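PDB 3TL4: glutamine--tRNA ligase from Saccharomyces cerevisiae, which catalyses the ATP-dependent attachment of glutamine to tRNA(Gln), the fragment here being its appended N-terminal tRNA-binding domain. Local coordinates for residues A90-K93 against Y94-N98; S102-M105 against G106-N110. All coordinates share one frame; numbering follows the deposited sequence.

Contact 1: A90-K93 against Y94-N98; sequences AAFK and YVKAN
Two consecutive turns at the C-terminal end of helix 85-98 meet here, and the side-chain part of the meeting is Phe92 with Lys96, four residues on. The aliphatic part of Lys96 slants past the outer end of the Phe92 ring, its CD lying 3.7 Å from Phe92 CZ, the nearest ring atom, and 4.0 Å from Phe92 CE2. For Phe92, CG anti to the backbone N (chi1 171°) turns the ring along the helix toward the following turn; in Lys96 the first two torsions are both extended and carry CD out to the ring. Phe92 also packs on Leu58 and Val62 of helix 49-62 and meets the ring of Phe61, with the two planes inclined at about 30°.

The backbone is regular alpha-helix, within part 1 of the non-specific RNA-binding region of the family. Four successive i to i+4 bonds join the turns, from Tyr94 N to Ala90 O, Val95 N to Ala91 O, Lys96 N to Phe92 O and Ala97 N to Lys93 O. The bond from Val95 N to Ala91 O measures 2.9 Å, with an N-H...O angle of 161°. Beside it Val95 CG2 comes within 3.2 Å of Ala91 O, so a methyl lies against the same carbonyl that the backbone N-H uses.

Ala91 and Val95 are buried, both packing on Ile73 of helix 70-78 and Met107 of helix 104-109. Lys93 belongs to the exposed side: its extended chain leads NZ back along the helix to a salt bridge with Asp89.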
loop_
_atom_site.group_PDB
_atom_site.type_symbol
_atom_site.label_atom_id
_atom_site.label_comp_id
_atom_site.label_asym_id
_atom_site.label_seq_id
_atom_site.Cartn_x
_atom_site.Cartn_y
_atom_site.Cartn_z
ATOM N N ALA A 90 -1.987 -4.387 6.071
ATOM C CA ALA A 90 -1.177 -4.890 7.183
ATOM C C ALA A 90 -1.710 -4.470 8.564
ATOM O O ALA A 90 -1.803 -5.279 9.467
ATOM C CB ALA A 90 0.277 -4.451 7.026
ATOM N N ALA A 91 -2.023 -3.193 8.731
ATOM C CA ALA A 91 -2.530 -2.709 10.004
ATOM C C ALA A 91 -3.852 -3.409 10.342
ATOM O O ALA A 91 -4.093 -3.782 11.482
ATOM C CB ALA A 91 -2.708 -1.202 9.961
ATOM N N PHE A 92 -4.707 -3.579 9.341
ATOM C CA PHE A 92 -5.949 -4.326 9.509
ATOM C C PHE A 92 -5.694 -5.772 9.938
ATOM O O PHE A 92 -6.297 -6.268 10.876
ATOM C CB PHE A 92 -6.786 -4.300 8.229
ATOM C CG PHE A 92 -7.963 -5.224 8.272
ATOM C CD1 PHE A 92 -9.101 -4.885 8.986
ATOM C CD2 PHE A 92 -7.926 -6.440 7.619
ATOM C CE1 PHE A 92 -10.182 -5.744 9.054
ATOM C CE2 PHE A 92 -9.007 -7.297 7.669
ATOM C CZ PHE A 92 -10.137 -6.947 8.391
ATOM N N LYS A 93 -4.797 -6.455 9.249
ATOM C CA LYS A 93 -4.502 -7.825 9.623
ATOM C C LYS A 93 -3.955 -7.921 11.038
ATOM O O LYS A 93 -4.255 -8.876 11.741
ATOM C CB LYS A 93 -3.567 -8.483 8.611
ATOM C CG LYS A 93 -4.294 -8.844 7.329
ATOM C CD LYS A 93 -3.356 -9.072 6.154
ATOM C CE LYS A 93 -4.168 -9.356 4.890
ATOM N NZ LYS A 93 -3.317 -9.520 3.676
ATOM N N TYR A 94 -3.173 -6.928 11.457
ATOM C CA TYR A 94 -2.556 -6.951 12.779
ATOM C C TYR A 94 -3.593 -6.740 13.857
ATOM O O TYR A 94 -3.609 -7.442 14.864
ATOM C CB TYR A 94 -1.473 -5.873 12.930
ATOM C CG TYR A 94 -0.793 -5.932 14.288
ATOM C CD1 TYR A 94 0.257 -6.805 14.508
ATOM C CD2 TYR A 94 -1.226 -5.145 15.359
ATOM C CE1 TYR A 94 0.888 -6.890 15.741
ATOM C CE2 TYR A 94 -0.598 -5.228 16.614
ATOM C CZ TYR A 94 0.461 -6.109 16.786
ATOM O OH TYR A 94 1.120 -6.234 17.990
ATOM N N VAL A 95 -4.449 -5.752 13.643
ATOM C CA VAL A 95 -5.445 -5.383 14.628
ATOM C C VAL A 95 -6.475 -6.495 14.748
ATOM O O VAL A 95 -6.955 -6.785 15.848
ATOM C CB VAL A 95 -6.076 -4.006 14.318
ATOM C CG1 VAL A 95 -7.215 -3.703 15.278
ATOM C CG2 VAL A 95 -5.013 -2.918 14.423
ATOM N N LYS A 96 -6.775 -7.140 13.622
ATOM C CA LYS A 96 -7.654 -8.302 13.622
ATOM C C LYS A 96 -7.040 -9.487 14.379
ATOM O O LYS A 96 -7.726 -10.154 15.143
ATOM C CB LYS A 96 -8.025 -8.708 12.196
ATOM C CG LYS A 96 -9.201 -9.674 12.131
ATOM C CD LYS A 96 -9.796 -9.793 10.744
ATOM C CE LYS A 96 -9.291 -11.029 9.991
ATOM N NZ LYS A 96 -10.012 -11.256 8.674
ATOM N N ALA A 97 -5.746 -9.736 14.171
ATOM C CA ALA A 97 -5.031 -10.819 14.857
ATOM C C ALA A 97 -4.981 -10.641 16.371
ATOM O O ALA A 97 -5.136 -11.597 17.126
ATOM C CB ALA A 97 -3.613 -10.943 14.318
ATOM N N ASN A 98 -4.747 -9.409 16.809
ATOM C CA ASN A 98 -4.497 -9.140 18.215
ATOM C C ASN A 98 -5.718 -8.663 18.989
ATOM O O ASN A 98 -5.698 -8.636 20.202
ATOM C CB ASN A 98 -3.360 -8.138 18.351
ATOM C CG ASN A 98 -2.051 -8.684 17.845
ATOM O OD1 ASN A 98 -1.569 -8.305 16.783
ATOM N ND2 ASN A 98 -1.479 -9.589 18.590
#

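Contact 2: S102-M105 against G106-N110; sequences STKM and GMNEN
Thr103 OG1 accepts from Gly106 N at 3.2 Å, with an N-H...O angle of 157°, and so caps the first turn of helix 104-109. A chi1 of 61° places OG1 between the threonine's own N and carbonyl carbon, facing the turn. Thr103 O takes a straighter bond from Met107 N, 2.9 Å long at 172°, so the side chain and the backbone of one residue each receive an N-H.

Thr103 is thus the N-cap of a short helix, whose next bonds run from Asn108 N to Lys104 O and from Glu109 N to Met105 O. The tight part lies on the Met107 side: this selenomethionine is buried, and its side chain packs on Leu72 of helix 70-78 as well as on helix 85-98. Asn108, partly exposed, folds back over the preceding turn, its CG 3.3 Å from Lys104 O, and also touches Asp81 and Val113.

The solvent side is looser. There the exposed, fully extended Lys104 passes the Asn108 amide obliquely, with Lys104 CG 3.8 Å from Asn108 ND2, and selenomethionine Met105 is exposed and poorly ordered. At the C-terminal end of the helix, Asn110 ND2 donates to Gly106 O at 2.9 Å, and Asn110 N adds a weak bond to the same oxygen.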
loop_
_atom_site.group_PDB
_atom_site.type_symbol
_atom_site.label_atom_id
_atom_site.label_comp_id
_atom_site.label_asym_id
_atom_site.label_seq_id
_atom_site.Cartn_x
_atom_site.Cartn_y
_atom_site.Cartn_z
ATOM N N SER A 102 -4.275 -5.064 20.840
ATOM C CA SER A 102 -3.588 -4.234 19.853
ATOM C C SER A 102 -3.229 -2.879 20.456
ATOM O O SER A 102 -4.038 -2.271 21.164
ATOM C CB SER A 102 -4.490 -3.988 18.636
ATOM O OG SER A 102 -4.774 -5.179 17.943
ATOM N N THR A 103 -2.028 -2.402 20.162
ATOM C CA THR A 103 -1.659 -1.029 20.489
ATOM C C THR A 103 -1.143 -0.323 19.254
ATOM O O THR A 103 -0.781 -0.966 18.263
ATOM C CB THR A 103 -0.559 -0.950 21.550
ATOM O OG1 THR A 103 0.608 -1.606 21.052
ATOM C CG2 THR A 103 -1.017 -1.601 22.867
ATOM N N LYS A 104 -1.103 1.003 19.333
ATOM C CA LYS A 104 -0.557 1.831 18.269
ATOM C C LYS A 104 0.827 1.341 17.857
ATOM O O LYS A 104 1.063 1.103 16.674
ATOM C CB LYS A 104 -0.507 3.303 18.714
ATOM C CG LYS A 104 0.084 4.284 17.691
ATOM C CD LYS A 104 0.082 5.725 18.212
ATOM C CE LYS A 104 0.573 6.707 17.144
ATOM N NZ LYS A 104 0.796 8.104 17.647
HETATM N N MSE A 105 1.738 1.176 18.819
HETATM C CA MSE A 105 3.125 0.805 18.492
HETATM C C MSE A 105 3.217 -0.569 17.869
HETATM O O MSE A 105 4.049 -0.795 16.988
HETATM C CB MSE A 105 4.038 0.786 19.716
HETATM C CG MSE A 105 3.792 1.845 20.758
HETATM SE SE MSE A 105 4.948 1.491 22.279
HETATM C CE MSE A 105 6.631 1.513 21.303
ATOM N N GLY A 106 2.404 -1.500 18.359
ATOM C CA GLY A 106 2.394 -2.842 17.803
ATOM C C GLY A 106 1.953 -2.806 16.353
ATOM O O GLY A 106 2.578 -3.392 15.471
HETATM N N MSE A 107 0.865 -2.096 16.103
HETATM C CA MSE A 107 0.370 -1.946 14.747
HETATM C C MSE A 107 1.408 -1.258 13.850
HETATM O O MSE A 107 1.759 -1.770 12.801
HETATM C CB MSE A 107 -0.915 -1.138 14.764
HETATM C CG MSE A 107 -1.616 -1.098 13.430
HETATM SE SE MSE A 107 -2.885 0.387 13.365
HETATM C CE MSE A 107 -1.653 1.885 13.465
ATOM N N ASN A 108 1.880 -0.091 14.275
ATOM C CA ASN A 108 2.918 0.640 13.560
ATOM C C ASN A 108 4.105 -0.255 13.198
ATOM O O ASN A 108 4.513 -0.327 12.039
ATOM C CB ASN A 108 3.412 1.814 14.410
ATOM C CG ASN A 108 2.480 3.007 14.363
ATOM O OD1 ASN A 108 1.444 2.983 13.686
ATOM N ND2 ASN A 108 2.851 4.073 15.081
ATOM N N GLU A 109 4.649 -0.932 14.203
ATOM C CA GLU A 109 5.780 -1.843 14.030
ATOM C C GLU A 109 5.527 -2.946 12.993
ATOM O O GLU A 109 6.459 -3.461 12.394
ATOM C CB GLU A 109 6.158 -2.460 15.385
ATOM C CG GLU A 109 7.253 -3.520 15.347
ATOM C CD GLU A 109 7.821 -3.830 16.731
ATOM O OE1 GLU A 109 7.259 -3.335 17.736
ATOM O OE2 GLU A 109 8.836 -4.562 16.812
ATOM N N ASN A 110 4.267 -3.310 12.785
ATOM C CA ASN A 110 3.938 -4.368 11.839
ATOM C C ASN A 110 3.227 -3.873 10.585
ATOM O O ASN A 110 2.723 -4.672 9.806
ATOM C CB ASN A 110 3.114 -5.461 12.514
ATOM C CG ASN A 110 3.928 -6.254 13.512
ATOM O OD1 ASN A 110 4.624 -7.198 13.142
ATOM N ND2 ASN A 110 3.859 -5.867 14.783
#

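In the fold
Contact 1 closes just before contact 2 opens, and the two centres lie 9 Å apart on the same side of the chain's centre. That helices 85-98 and 104-109, successive in the chain, pack on each other is borne out by atoms meeting between them. Tyr94 makes much of the junction: its CE2 lies 3.5 Å from Met107 N, and its CE1 lies 3.3 Å from Asn110 ND2 in a packing contact. Near the connecting loop, Val95 CA approaches Ser102 OG to 3.4 Å, while that hydroxyl is hydrogen-bonded to Gly99 O. Helix 70-78 backs both contacts as a third helix. Both lie within the RNA-binding region of the appended domain.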